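Local coordinates for putative uncharacterized protein PH0242 (Pyrococcus horikoshii, PDB 3VU1) that is the C-terminal globular domain of AglB, an archaeal member of the oligosaccharyltransferase family, rich in beta strands and holding a bound calcium ion, at residues V214-G219 with E230-N235; G275-R280 with V329-A334; Y296-N301 with R338-Q343; A334-F339 with M483-A488; G345-L350 with V477-T482. One frame throughout, in Å; residues are numbered along the deposited sequence.

Overall arrangement
The chain first turns back on itself at contact 1, where a short connection lets helix 212-218 meet helix 228-235. The remaining contacts are all made by strands. Contact 2 closes a longer excursion by joining strand 275-285 to strand 325-331 at one side of a four-stranded antiparallel sheet. Contact 3 opens within that excursion and closes beyond it, so contacts 2 and 3 cross and the small sheet is tied to the larger one beside it. Strand 336-356 pairs with 293-301 in contact 3 and with 464-487 in contact 4, sharing R338 and F339. Contact 4 closes the long loop from 339 to 483, and contact 5 is nested inside it, farther along the same two paired strands.

Contact 1. Residues V214-G219 with E230-N235; sequences VKLAFG and EKLFSN
K215 and L216 of helix 212-218 meet L232 and F233 of helix 228-235 in a buried, apolar helix-helix contact, with the side chain of L232 about 9 Å from the bound calcium ion. The axes pass 11.2 Å apart and cross at -58°, a separation bridged by the ends of long side chains. L232 has CG anti to its backbone N (chi1 -167°), and its CD2 meets CD of K215 at 3.5 Å. The same methyl lies 4.1 Å from CD2 of L216. F233 completes the group: its CE2 is 3.7 Å from L216 CD2, the two side chains sliding past each other in opposite directions. The edge of the phenyl ring, at CZ, faces the carbonyl O of K215 in the ring plane at 3.9 Å. Leucine and phenylalanine suit these places because branched and flat groups pack between the helices, and lysine lends its methylene chain to the same apolar patch. Its NZ bonds to T210 O and N212 OD1 and forms a salt bridge with D71. No hydrogen bond joins the two segments, which implies that the hydrophobic effect and dispersion hold them together, while the lysine charge is met outside the contact.

Contact 2. Residues G275-R280 with V329-A334; sequences GKHTLR and VTLPTA
G275, K276 and H277 pair with L331, T330 and V329 as antiparallel neighbours in a four-stranded sheet, in which strand 325-331 is outermost. Four backbone hydrogen bonds make the pairing: G275 N to L331 O at 2.9 Å, with the reverse bond from L331 N, and H277 N to V329 O at 2.9 Å, with the reverse bond from V329 N. K276 and T330 form the non-hydrogen-bonded pair between them, where K276 CA also approaches V329 O in a C-H...O contact of 3.4 Å. G275 has a positive phi of 112°, at which a side chain would crowd the preceding carbonyl, so glycine fits.

The apolar contacts lie on the face of H277, V329 and L331. L279 CD1 meets V329 CG1 at 3.9 Å, and L331 CD1 touches CD2 of the H277 ring at 3.9 Å, the two side chains crossing at about a right angle. On the other face, OG1 of the exposed residue T330 lies beside K276 CG at 3.6 Å.

The imidazole has polar partners too: ND1 bonds to D260 OD2 and NE2 to S273 O. With a carboxylate and a carbonyl as its two partners, H277 may well carry both ring protons, and hence a positive charge, although one of its carbons lies against leucine.

Contact 3. Residues Y296-N301 with R338-Q343; sequences YVYALN and RFILAQ
Y298 presents a ring face to I340, whose CG1 sits 4.2 Å from the ring centroid, 19° off the normal, in a CH-pi contact displaced toward the rim. The two side chains cross at about a right angle, which lets the isoleucine branch spread over the tyrosine. I340 also serves Y296: its CG2 touches CD1 of that ring at 3.8 Å. The Y296 ring offers its edge to A342, where CE1 meets CB at 4.0 Å; alanine, with CB alone, packs against the ring edge. On this same face L300 lays CD2 over the R338 guanidinium, 3.8 Å from NH2, while the charge of R338 is answered by E485.

V297 and F339 carry the opposite face. They lie side by side, pointing the same way. V297 has CG1 anti to its backbone N (chi1 178°) and CG2 beside that nitrogen, and CG2 lies over one face of the phenyl ring, toward its rim, 4.0 Å from the centroid in a second CH-pi contact. Beta-branched V297 and I340 suit extended strands and supply C-H groups that pack over the ring faces.

Backbone bonds in both directions between Y296 and I340, and between Y298 and R338, set this register. V297 and F339 are the non-hydrogen-bonded pair between them, so side chains alternate from face to face as in a regular antiparallel beta-sheet.

Contact 4. Residues A334-F339 with M483-A488; sequences AQKYRF and MIEVSA
E485 OE2 is gripped by two nitrogens of R338, NE at 2.6 Å and NH2 at 2.8 Å, in a side-on salt bridge between neighbouring antiparallel strands of the large sheet. NE meets OE2 on its anti side and NH2 comes nearly in line with the CD-OE2 bond, the oxygen lying in the guanidinium plane. The guanidinium and carboxylate planes are only 14° apart. R338 bends at chi3 (-81°), which places NE for this grip, and the two side chains run side by side, pointing the same way. K336 NZ adds a long, weak bond to E485 OE1, completing a salt-bridge network on a partly exposed face, where such charged residues are at home.

Y337 and V486 bond in both directions through the backbone and set the register. F339 N also bonds to I484 O, and M483 N to F339 O. Nearer the other end, A488 N bonds to Q335 O. Q335 and K336 form a classic beta bulge opposite L300 of the strand on the other flank.

Apolar side chains fill the face of Y337 and F339. F339 lies beside I484, and its CE1 also approaches V486 CG2 at 4.0 Å, the valine methyl packing against the ring. Y337 hydrogen-bonds through OH to P332 O, while its ring carbon CE1 rests 3.6 Å from the CB of A488.

Contact 5. Residues G345-L350 with V477-T482; sequences GPVGVL and VEKEYT
An antiparallel hydrogen-bonded bridge between G345 and V477 is one link in the continuing pairing of two long strands, whose short segments 345-347 and 477-482 lie at 86° to each other. G345 N bonds to V477 O at 2.9 Å, and V477 N returns a bond to G345 O at 3.1 Å. Glycine suits the place because its CA lies 3.8 Å from Y481 OH, and a side chain would need the space the phenol oxygen fills.

Besides the bridge, the segments meet through side chains. K479 leaves its strand with CG anti to the backbone N (chi1 -165°), and its extended chain carries NZ to the carbonyl of P346, the residue after G345: NZ bonds to P346 O at 3.0 Å, nearly along the C=O axis. P346, having no N-H to give, contributes to the contact through this carbonyl.

Within the large antiparallel sheet, strand 336-356 stays paired with strand 464-487 past the bridge, V347 continuing to F475, while K479 and Y481 pair back to Q343 and L341. E80, which lies outside both strands, takes a salt bridge from K479 NZ and a hydrogen bond from Y481 OH; F253 meets the Y481 ring edge to face.

V347 and V477 pack CG2 to CG2 at 3.6 Å, their side chains crossing at about a right angle, and both touch Y385. The other V347 branch, CG1, rests against K479 CE at 3.8 Å, as the two chains slide past each other in opposite directions.

Contact 1. Residues V214-G219 with E230-N235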
# COMPACT_ATOMS: atom_id res chain seq x y z
N VAL A 214 9.16 6.75 -1.81
CA VAL A 214 9.58 8.11 -1.54
C VAL A 214 8.48 8.87 -0.80
O VAL A 214 8.77 9.56 0.17
CB VAL A 214 9.96 8.83 -2.85
CG1 VAL A 214 10.00 10.32 -2.65
CG2 VAL A 214 11.32 8.35 -3.36
N LYS A 215 7.22 8.72 -1.23
CA LYS A 215 6.09 9.38 -0.57
C LYS A 215 5.93 8.92 0.86
O LYS A 215 5.81 9.74 1.76
CB LYS A 215 4.76 9.12 -1.29
CG LYS A 215 4.60 9.58 -2.73
CD LYS A 215 3.15 9.29 -3.16
CE LYS A 215 2.92 9.46 -4.66
NZ LYS A 215 3.53 8.39 -5.52
N LEU A 216 5.90 7.61 1.08
CA LEU A 216 5.56 7.05 2.39
C LEU A 216 6.74 6.98 3.35
O LEU A 216 6.53 7.00 4.56
CB LEU A 216 4.94 5.66 2.25
CG LEU A 216 3.62 5.49 1.48
CD1 LEU A 216 3.33 4.02 1.24
CD2 LEU A 216 2.43 6.17 2.15
N ALA A 217 7.96 6.87 2.83
CA ALA A 217 9.17 6.88 3.67
C ALA A 217 9.49 8.28 4.21
O ALA A 217 9.93 8.43 5.35
CB ALA A 217 10.37 6.33 2.91
N PHE A 218 9.26 9.30 3.40
CA PHE A 218 9.77 10.61 3.69
C PHE A 218 8.69 11.67 3.74
O PHE A 218 9.02 12.83 3.70
CB PHE A 218 10.83 10.97 2.66
CG PHE A 218 11.87 9.90 2.48
CD1 PHE A 218 12.03 9.27 1.25
CD2 PHE A 218 12.68 9.48 3.55
CE1 PHE A 218 12.98 8.25 1.08
CE2 PHE A 218 13.63 8.47 3.39
CZ PHE A 218 13.78 7.85 2.15
N GLY A 219 7.42 11.28 3.84
CA GLY A 219 6.31 12.22 3.65
C GLY A 219 6.54 13.27 2.56
O GLY A 219 6.53 14.47 2.85
N GLU A 230 -2.60 12.54 -2.46
CA GLU A 230 -3.66 12.76 -1.48
C GLU A 230 -4.50 11.50 -1.25
O GLU A 230 -4.90 11.21 -0.12
CB GLU A 230 -4.53 13.95 -1.89
CG GLU A 230 -4.68 15.01 -0.81
CD GLU A 230 -5.97 15.83 -0.93
OE1 GLU A 230 -6.58 16.14 0.14
OE2 GLU A 230 -6.39 16.15 -2.08
N LYS A 231 -4.76 10.76 -2.33
CA LYS A 231 -5.55 9.53 -2.23
C LYS A 231 -4.75 8.47 -1.52
O LYS A 231 -5.24 7.87 -0.55
CB LYS A 231 -5.96 9.01 -3.59
CG LYS A 231 -6.98 9.84 -4.33
CD LYS A 231 -6.68 9.72 -5.81
CE LYS A 231 -7.62 8.76 -6.51
NZ LYS A 231 -8.79 9.50 -7.06
N LEU A 232 -3.52 8.25 -1.99
CA LEU A 232 -2.60 7.35 -1.32
C LEU A 232 -2.59 7.50 0.19
O LEU A 232 -2.67 6.50 0.92
CB LEU A 232 -1.18 7.51 -1.83
CG LEU A 232 -0.20 6.39 -1.42
CD1 LEU A 232 -0.48 5.09 -2.18
CD2 LEU A 232 1.23 6.81 -1.69
N PHE A 233 -2.51 8.73 0.68
CA PHE A 233 -2.42 8.93 2.13
C PHE A 233 -3.71 8.58 2.85
O PHE A 233 -3.71 8.40 4.04
CB PHE A 233 -1.90 10.32 2.50
CG PHE A 233 -0.49 10.57 2.05
CD1 PHE A 233 -0.16 11.70 1.32
CD2 PHE A 233 0.52 9.65 2.34
CE1 PHE A 233 1.16 11.91 0.88
CE2 PHE A 233 1.82 9.86 1.91
CZ PHE A 233 2.14 10.99 1.17
N SER A 234 -4.82 8.44 2.16
CA SER A 234 -6.00 7.92 2.84
C SER A 234 -6.05 6.36 2.82
O SER A 234 -6.75 5.74 3.64
CB SER A 234 -7.27 8.52 2.23
OG SER A 234 -7.55 7.97 0.94
N ASN A 235 -5.32 5.74 1.88
CA ASN A 235 -5.22 4.27 1.86
C ASN A 235 -4.20 3.68 2.84
O ASN A 235 -4.32 2.52 3.27
CB ASN A 235 -4.92 3.80 0.45
CG ASN A 235 -6.00 4.22 -0.51
OD1 ASN A 235 -7.16 3.85 -0.35
ND2 ASN A 235 -5.63 5.01 -1.48

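Contact 2. Residues G275-R280 with V329-A334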
# COMPACT_ATOMS: atom_id res chain seq x y z
N GLY A 275 -26.23 16.28 14.31
CA GLY A 275 -27.25 16.99 13.55
C GLY A 275 -27.18 16.60 12.07
O GLY A 275 -26.35 15.75 11.69
N LYS A 276 -28.04 17.21 11.25
CA LYS A 276 -28.11 16.93 9.81
C LYS A 276 -26.92 17.48 9.03
O LYS A 276 -26.46 18.59 9.30
CB LYS A 276 -29.41 17.43 9.17
CG LYS A 276 -30.59 16.60 9.58
CD LYS A 276 -31.92 17.06 9.00
CE LYS A 276 -33.05 16.31 9.71
NZ LYS A 276 -34.34 16.39 8.95
N HIS A 277 -26.45 16.71 8.06
CA HIS A 277 -25.42 17.19 7.17
C HIS A 277 -25.66 16.70 5.78
O HIS A 277 -26.24 15.63 5.55
CB HIS A 277 -24.05 16.68 7.62
CG HIS A 277 -23.54 17.27 8.91
ND1 HIS A 277 -22.72 18.36 8.93
CD2 HIS A 277 -23.70 16.85 10.24
CE1 HIS A 277 -22.37 18.63 10.22
NE2 HIS A 277 -22.97 17.71 11.02
N THR A 278 -25.20 17.48 4.82
CA THR A 278 -25.08 16.97 3.48
C THR A 278 -23.60 16.98 3.18
O THR A 278 -22.93 18.02 3.28
CB THR A 278 -25.90 17.81 2.49
OG1 THR A 278 -27.27 17.48 2.68
CG2 THR A 278 -25.55 17.47 1.05
N LEU A 279 -23.08 15.80 2.86
CA LEU A 279 -21.64 15.60 2.75
C LEU A 279 -21.28 15.13 1.35
O LEU A 279 -22.04 14.37 0.72
CB LEU A 279 -21.18 14.56 3.78
CG LEU A 279 -21.50 14.81 5.25
CD1 LEU A 279 -21.13 13.58 6.06
CD2 LEU A 279 -20.76 16.04 5.76
N ARG A 280 -20.14 15.60 0.87
CA ARG A 280 -19.55 15.09 -0.33
C ARG A 280 -18.31 14.30 0.08
O ARG A 280 -17.36 14.89 0.62
CB ARG A 280 -19.18 16.22 -1.30
CG ARG A 280 -18.91 15.70 -2.71
CD ARG A 280 -18.19 16.73 -3.57
NE ARG A 280 -19.13 17.58 -4.28
CZ ARG A 280 -18.95 18.88 -4.52
NH1 ARG A 280 -17.87 19.53 -4.08
NH2 ARG A 280 -19.87 19.53 -5.18
N VAL A 329 -27.05 12.70 6.16
CA VAL A 329 -26.99 11.92 7.37
C VAL A 329 -27.35 12.73 8.60
O VAL A 329 -26.99 13.90 8.72
CB VAL A 329 -25.59 11.24 7.51
CG1 VAL A 329 -24.45 12.26 7.66
CG2 VAL A 329 -25.59 10.21 8.64
N THR A 330 -28.06 12.10 9.53
CA THR A 330 -28.24 12.70 10.84
C THR A 330 -27.31 11.98 11.80
O THR A 330 -27.56 10.82 12.16
CB THR A 330 -29.70 12.59 11.33
OG1 THR A 330 -30.59 13.09 10.31
CG2 THR A 330 -29.87 13.40 12.61
N LEU A 331 -26.24 12.66 12.20
CA LEU A 331 -25.28 12.11 13.15
C LEU A 331 -25.70 12.33 14.61
O LEU A 331 -25.82 13.47 15.04
CB LEU A 331 -23.91 12.75 12.94
CG LEU A 331 -23.34 12.80 11.53
CD1 LEU A 331 -22.05 13.57 11.56
CD2 LEU A 331 -23.11 11.41 10.97
N PRO A 332 -25.88 11.25 15.39
CA PRO A 332 -26.17 11.42 16.80
C PRO A 332 -24.95 11.93 17.51
O PRO A 332 -23.85 11.87 16.95
CB PRO A 332 -26.44 10.00 17.28
CG PRO A 332 -25.60 9.15 16.39
CD PRO A 332 -25.61 9.83 15.05
N THR A 333 -25.12 12.41 18.73
CA THR A 333 -24.00 12.86 19.55
C THR A 333 -23.15 11.63 19.90
O THR A 333 -23.71 10.57 20.16
CB THR A 333 -24.50 13.56 20.85
OG1 THR A 333 -25.27 12.62 21.56
CG2 THR A 333 -25.43 14.75 20.56
N ALA A 334 -21.83 11.78 19.90
CA ALA A 334 -20.89 10.67 20.08
C ALA A 334 -19.50 11.25 20.02
O ALA A 334 -19.33 12.39 19.59
CB ALA A 334 -21.04 9.65 18.97

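Contact 3. Residues Y296-N301 with R338-Q343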
# COMPACT_ATOMS: atom_id res chain seq x y z
N TYR A 296 -21.93 3.07 5.46
CA TYR A 296 -22.46 3.35 6.79
C TYR A 296 -21.69 4.43 7.50
O TYR A 296 -20.58 4.79 7.11
CB TYR A 296 -22.41 2.14 7.67
CG TYR A 296 -23.16 0.96 7.14
CD1 TYR A 296 -22.54 0.05 6.29
CD2 TYR A 296 -24.49 0.74 7.51
CE1 TYR A 296 -23.22 -1.06 5.82
CE2 TYR A 296 -25.18 -0.38 7.04
CZ TYR A 296 -24.54 -1.27 6.21
OH TYR A 296 -25.20 -2.35 5.72
N VAL A 297 -22.31 4.94 8.56
CA VAL A 297 -21.60 5.70 9.57
C VAL A 297 -21.85 4.98 10.91
O VAL A 297 -23.01 4.65 11.26
CB VAL A 297 -22.05 7.18 9.60
CG1 VAL A 297 -21.34 7.95 10.71
CG2 VAL A 297 -21.74 7.85 8.27
N TYR A 298 -20.77 4.66 11.61
CA TYR A 298 -20.87 4.10 12.95
C TYR A 298 -20.52 5.21 13.94
O TYR A 298 -19.40 5.74 13.90
CB TYR A 298 -19.89 2.94 13.15
CG TYR A 298 -20.13 1.66 12.36
CD1 TYR A 298 -21.17 1.56 11.43
CD2 TYR A 298 -19.29 0.55 12.52
CE1 TYR A 298 -21.38 0.40 10.71
CE2 TYR A 298 -19.49 -0.62 11.79
CZ TYR A 298 -20.55 -0.69 10.89
OH TYR A 298 -20.79 -1.84 10.14
N ALA A 299 -21.46 5.57 14.80
CA ALA A 299 -21.18 6.49 15.90
C ALA A 299 -20.48 5.72 17.01
O ALA A 299 -20.91 4.63 17.38
CB ALA A 299 -22.46 7.12 16.44
N LEU A 300 -19.43 6.31 17.55
CA LEU A 300 -18.64 5.64 18.56
C LEU A 300 -18.35 6.50 19.77
O LEU A 300 -17.93 7.65 19.62
CB LEU A 300 -17.29 5.17 17.98
CG LEU A 300 -17.22 3.86 17.20
CD1 LEU A 300 -17.38 4.16 15.72
CD2 LEU A 300 -15.89 3.18 17.45
N ASN A 301 -18.54 5.91 20.94
CA ASN A 301 -17.99 6.41 22.19
C ASN A 301 -16.79 5.56 22.61
O ASN A 301 -16.96 4.45 23.12
CB ASN A 301 -19.05 6.42 23.30
CG ASN A 301 -20.13 7.47 23.08
OD1 ASN A 301 -19.86 8.57 22.58
ND2 ASN A 301 -21.35 7.15 23.46
N ARG A 338 -17.24 6.86 12.31
CA ARG A 338 -16.49 6.00 11.43
C ARG A 338 -17.31 5.68 10.18
O ARG A 338 -18.39 5.09 10.25
CB ARG A 338 -16.05 4.71 12.16
CG ARG A 338 -15.03 3.88 11.41
CD ARG A 338 -14.81 2.56 12.13
NE ARG A 338 -13.89 2.74 13.23
CZ ARG A 338 -13.81 1.93 14.28
NH1 ARG A 338 -14.62 0.88 14.37
NH2 ARG A 338 -12.93 2.20 15.24
N PHE A 339 -16.78 6.08 9.04
CA PHE A 339 -17.36 5.74 7.75
C PHE A 339 -16.94 4.32 7.31
O PHE A 339 -15.75 4.00 7.26
CB PHE A 339 -16.98 6.81 6.73
CG PHE A 339 -17.60 8.16 7.03
CD1 PHE A 339 -17.20 8.90 8.15
CD2 PHE A 339 -18.60 8.67 6.22
CE1 PHE A 339 -17.77 10.13 8.44
CE2 PHE A 339 -19.18 9.90 6.52
CZ PHE A 339 -18.77 10.63 7.62
N ILE A 340 -17.93 3.49 7.04
CA ILE A 340 -17.73 2.10 6.61
C ILE A 340 -18.21 1.82 5.18
O ILE A 340 -19.31 2.20 4.80
CB ILE A 340 -18.40 1.10 7.59
CG1 ILE A 340 -17.40 0.64 8.65
CG2 ILE A 340 -18.81 -0.17 6.88
CD1 ILE A 340 -16.90 1.75 9.53
N LEU A 341 -17.36 1.17 4.40
CA LEU A 341 -17.83 0.58 3.15
C LEU A 341 -17.97 -0.91 3.40
O LEU A 341 -17.03 -1.56 3.84
CB LEU A 341 -16.85 0.87 2.01
CG LEU A 341 -17.33 0.43 0.61
CD1 LEU A 341 -16.89 1.41 -0.44
CD2 LEU A 341 -16.90 -0.99 0.21
N ALA A 342 -19.15 -1.46 3.16
CA ALA A 342 -19.31 -2.92 3.24
C ALA A 342 -19.55 -3.49 1.83
O ALA A 342 -20.36 -2.96 1.06
CB ALA A 342 -20.37 -3.35 4.22
N GLN A 343 -18.77 -4.53 1.51
CA GLN A 343 -18.87 -5.27 0.26
C GLN A 343 -18.21 -6.67 0.44
O GLN A 343 -17.75 -7.04 1.53
CB GLN A 343 -18.30 -4.47 -0.92
CG GLN A 343 -16.79 -4.50 -1.05
CD GLN A 343 -16.30 -3.84 -2.31
OE1 GLN A 343 -16.92 -2.92 -2.80
NE2 GLN A 343 -15.17 -4.29 -2.82

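Contact 4. Residues A334-F339 with M483-A488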
# COMPACT_ATOMS: atom_id res chain seq x y z
N ALA A 334 -21.83 11.78 19.90
CA ALA A 334 -20.89 10.67 20.08
C ALA A 334 -19.50 11.25 20.02
O ALA A 334 -19.33 12.39 19.59
CB ALA A 334 -21.04 9.65 18.97
N GLN A 335 -18.50 10.48 20.43
CA GLN A 335 -17.13 10.99 20.41
C GLN A 335 -16.57 11.11 18.98
O GLN A 335 -15.91 12.08 18.67
CB GLN A 335 -16.19 10.14 21.27
CG GLN A 335 -14.74 10.61 21.17
CD GLN A 335 -13.75 9.77 21.94
OE1 GLN A 335 -12.57 10.10 21.99
NE2 GLN A 335 -14.22 8.68 22.57
N LYS A 336 -16.83 10.11 18.14
CA LYS A 336 -16.32 10.14 16.78
C LYS A 336 -17.20 9.36 15.80
O LYS A 336 -18.02 8.54 16.22
CB LYS A 336 -14.89 9.63 16.72
CG LYS A 336 -14.70 8.19 17.17
CD LYS A 336 -13.27 7.77 16.89
CE LYS A 336 -12.95 6.42 17.53
NZ LYS A 336 -11.51 6.11 17.27
N TYR A 337 -17.04 9.64 14.50
CA TYR A 337 -17.78 8.92 13.45
C TYR A 337 -16.86 8.11 12.54
O TYR A 337 -15.81 8.59 12.07
CB TYR A 337 -18.71 9.84 12.63
CG TYR A 337 -19.54 10.77 13.49
CD1 TYR A 337 -19.16 12.10 13.67
CD2 TYR A 337 -20.68 10.32 14.15
CE1 TYR A 337 -19.90 12.96 14.45
CE2 TYR A 337 -21.43 11.17 14.94
CZ TYR A 337 -21.02 12.50 15.09
OH TYR A 337 -21.74 13.37 15.88
N ARG A 338 -17.24 6.86 12.31
CA ARG A 338 -16.49 6.00 11.43
C ARG A 338 -17.31 5.68 10.18
O ARG A 338 -18.39 5.09 10.25
CB ARG A 338 -16.05 4.71 12.16
CG ARG A 338 -15.03 3.88 11.41
CD ARG A 338 -14.81 2.56 12.13
NE ARG A 338 -13.89 2.74 13.23
CZ ARG A 338 -13.81 1.93 14.28
NH1 ARG A 338 -14.62 0.88 14.37
NH2 ARG A 338 -12.93 2.20 15.24
N PHE A 339 -16.78 6.08 9.04
CA PHE A 339 -17.36 5.74 7.75
C PHE A 339 -16.94 4.32 7.31
O PHE A 339 -15.75 4.00 7.26
CB PHE A 339 -16.98 6.81 6.73
CG PHE A 339 -17.60 8.16 7.03
CD1 PHE A 339 -17.20 8.90 8.15
CD2 PHE A 339 -18.60 8.67 6.22
CE1 PHE A 339 -17.77 10.13 8.44
CE2 PHE A 339 -19.18 9.90 6.52
CZ PHE A 339 -18.77 10.63 7.62
N MET A 483 -13.22 3.60 6.16
CA MET A 483 -12.84 4.58 5.14
C MET A 483 -12.15 5.78 5.74
O MET A 483 -11.24 6.33 5.15
CB MET A 483 -14.03 5.00 4.28
CG MET A 483 -14.92 3.89 3.77
SD MET A 483 -16.12 4.49 2.53
CE MET A 483 -15.03 4.76 1.13
N ILE A 484 -12.62 6.21 6.90
CA ILE A 484 -12.11 7.41 7.61
C ILE A 484 -12.81 7.45 8.96
O ILE A 484 -13.92 6.94 9.11
CB ILE A 484 -12.36 8.73 6.83
CG1 ILE A 484 -11.50 9.89 7.40
CG2 ILE A 484 -13.87 9.05 6.80
CD1 ILE A 484 -11.36 11.14 6.54
N GLU A 485 -12.12 8.02 9.95
CA GLU A 485 -12.69 8.37 11.26
C GLU A 485 -12.67 9.89 11.45
O GLU A 485 -11.64 10.55 11.28
CB GLU A 485 -11.92 7.70 12.38
CG GLU A 485 -11.98 6.20 12.28
CD GLU A 485 -11.45 5.50 13.53
OE1 GLU A 485 -10.36 5.89 14.00
OE2 GLU A 485 -12.13 4.56 14.01
N VAL A 486 -13.84 10.43 11.77
CA VAL A 486 -14.00 11.88 11.95
C VAL A 486 -14.46 12.11 13.39
O VAL A 486 -15.48 11.52 13.83
CB VAL A 486 -15.03 12.47 10.95
CG1 VAL A 486 -15.22 13.96 11.17
CG2 VAL A 486 -14.58 12.22 9.52
N SER A 487 -13.71 12.93 14.11
CA SER A 487 -14.10 13.35 15.47
C SER A 487 -15.35 14.18 15.41
O SER A 487 -15.52 15.00 14.48
CB SER A 487 -13.03 14.20 16.10
OG SER A 487 -11.88 13.44 16.34
N ALA A 488 -16.23 13.99 16.39
CA ALA A 488 -17.34 14.91 16.57
C ALA A 488 -16.87 16.26 17.16
O ALA A 488 -15.84 16.35 17.81
CB ALA A 488 -18.43 14.28 17.41

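Contact 5. Residues G345-L350 with V477-T482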
# COMPACT_ATOMS: atom_id res chain seq x y z
N GLY A 345 -15.54 -9.56 0.32
CA GLY A 345 -14.09 -9.67 0.32
C GLY A 345 -13.57 -10.74 1.24
O GLY A 345 -14.34 -11.37 1.95
N PRO A 346 -12.25 -10.95 1.24
CA PRO A 346 -11.66 -12.08 1.93
C PRO A 346 -11.38 -11.82 3.39
O PRO A 346 -10.95 -10.71 3.74
CB PRO A 346 -10.34 -12.30 1.20
CG PRO A 346 -10.00 -10.98 0.59
CD PRO A 346 -11.30 -10.29 0.32
N VAL A 347 -11.62 -12.84 4.22
CA VAL A 347 -11.24 -12.85 5.63
C VAL A 347 -10.71 -14.22 5.95
O VAL A 347 -10.87 -15.16 5.16
CB VAL A 347 -12.42 -12.57 6.62
CG1 VAL A 347 -12.83 -11.10 6.64
CG2 VAL A 347 -13.62 -13.46 6.33
N GLY A 348 -10.09 -14.35 7.12
CA GLY A 348 -9.63 -15.64 7.61
C GLY A 348 -8.16 -15.88 7.34
O GLY A 348 -7.70 -15.78 6.20
N VAL A 349 -7.42 -16.19 8.40
CA VAL A 349 -6.02 -16.58 8.31
C VAL A 349 -5.92 -18.08 8.65
O VAL A 349 -6.56 -18.54 9.62
CB VAL A 349 -5.19 -15.74 9.31
CG1 VAL A 349 -3.71 -16.07 9.26
CG2 VAL A 349 -5.34 -14.28 8.97
N LEU A 350 -5.16 -18.85 7.88
CA LEU A 350 -4.92 -20.28 8.22
C LEU A 350 -4.18 -20.42 9.54
O LEU A 350 -3.14 -19.80 9.73
CB LEU A 350 -4.16 -21.01 7.12
CG LEU A 350 -4.93 -20.94 5.80
CD1 LEU A 350 -4.09 -21.53 4.69
CD2 LEU A 350 -6.30 -21.59 5.90
N VAL A 477 -16.93 -12.95 2.38
CA VAL A 477 -18.00 -12.49 3.26
C VAL A 477 -18.34 -11.06 2.89
O VAL A 477 -17.59 -10.42 2.13
CB VAL A 477 -17.55 -12.52 4.73
CG1 VAL A 477 -17.19 -13.93 5.16
CG2 VAL A 477 -16.37 -11.58 4.96
N GLU A 478 -19.48 -10.55 3.41
CA GLU A 478 -19.72 -9.09 3.44
C GLU A 478 -18.77 -8.58 4.49
O GLU A 478 -18.88 -8.94 5.66
CB GLU A 478 -21.14 -8.70 3.84
CG GLU A 478 -22.08 -8.48 2.67
CD GLU A 478 -21.93 -7.14 1.94
OE1 GLU A 478 -21.61 -7.16 0.73
OE2 GLU A 478 -22.16 -6.07 2.55
N LYS A 479 -17.82 -7.77 4.05
CA LYS A 479 -16.75 -7.33 4.91
C LYS A 479 -16.93 -5.83 5.12
O LYS A 479 -17.38 -5.12 4.20
CB LYS A 479 -15.41 -7.65 4.24
CG LYS A 479 -14.18 -7.58 5.13
CD LYS A 479 -12.91 -7.78 4.34
CE LYS A 479 -11.71 -7.75 5.27
NZ LYS A 479 -10.42 -7.89 4.53
N GLU A 480 -16.60 -5.36 6.33
CA GLU A 480 -16.58 -3.94 6.65
C GLU A 480 -15.20 -3.33 6.46
O GLU A 480 -14.22 -3.86 6.93
CB GLU A 480 -16.99 -3.72 8.09
CG GLU A 480 -18.41 -4.12 8.39
CD GLU A 480 -18.60 -4.35 9.88
OE1 GLU A 480 -17.76 -5.11 10.45
OE2 GLU A 480 -19.55 -3.79 10.48
N TYR A 481 -15.13 -2.20 5.78
CA TYR A 481 -13.90 -1.48 5.57
C TYR A 481 -13.98 -0.12 6.23
O TYR A 481 -15.03 0.53 6.17
CB TYR A 481 -13.70 -1.30 4.08
CG TYR A 481 -13.51 -2.62 3.34
CD1 TYR A 481 -14.58 -3.26 2.69
CD2 TYR A 481 -12.24 -3.22 3.28
CE1 TYR A 481 -14.38 -4.45 2.00
CE2 TYR A 481 -12.04 -4.40 2.62
CZ TYR A 481 -13.09 -5.02 1.97
OH TYR A 481 -12.85 -6.20 1.32
N THR A 482 -12.90 0.29 6.88
CA THR A 482 -12.85 1.61 7.49
C THR A 482 -12.38 2.61 6.46
O THR A 482 -11.25 2.48 5.94
CB THR A 482 -11.92 1.64 8.69
OG1 THR A 482 -12.57 1.00 9.79
CG2 THR A 482 -11.61 3.08 9.10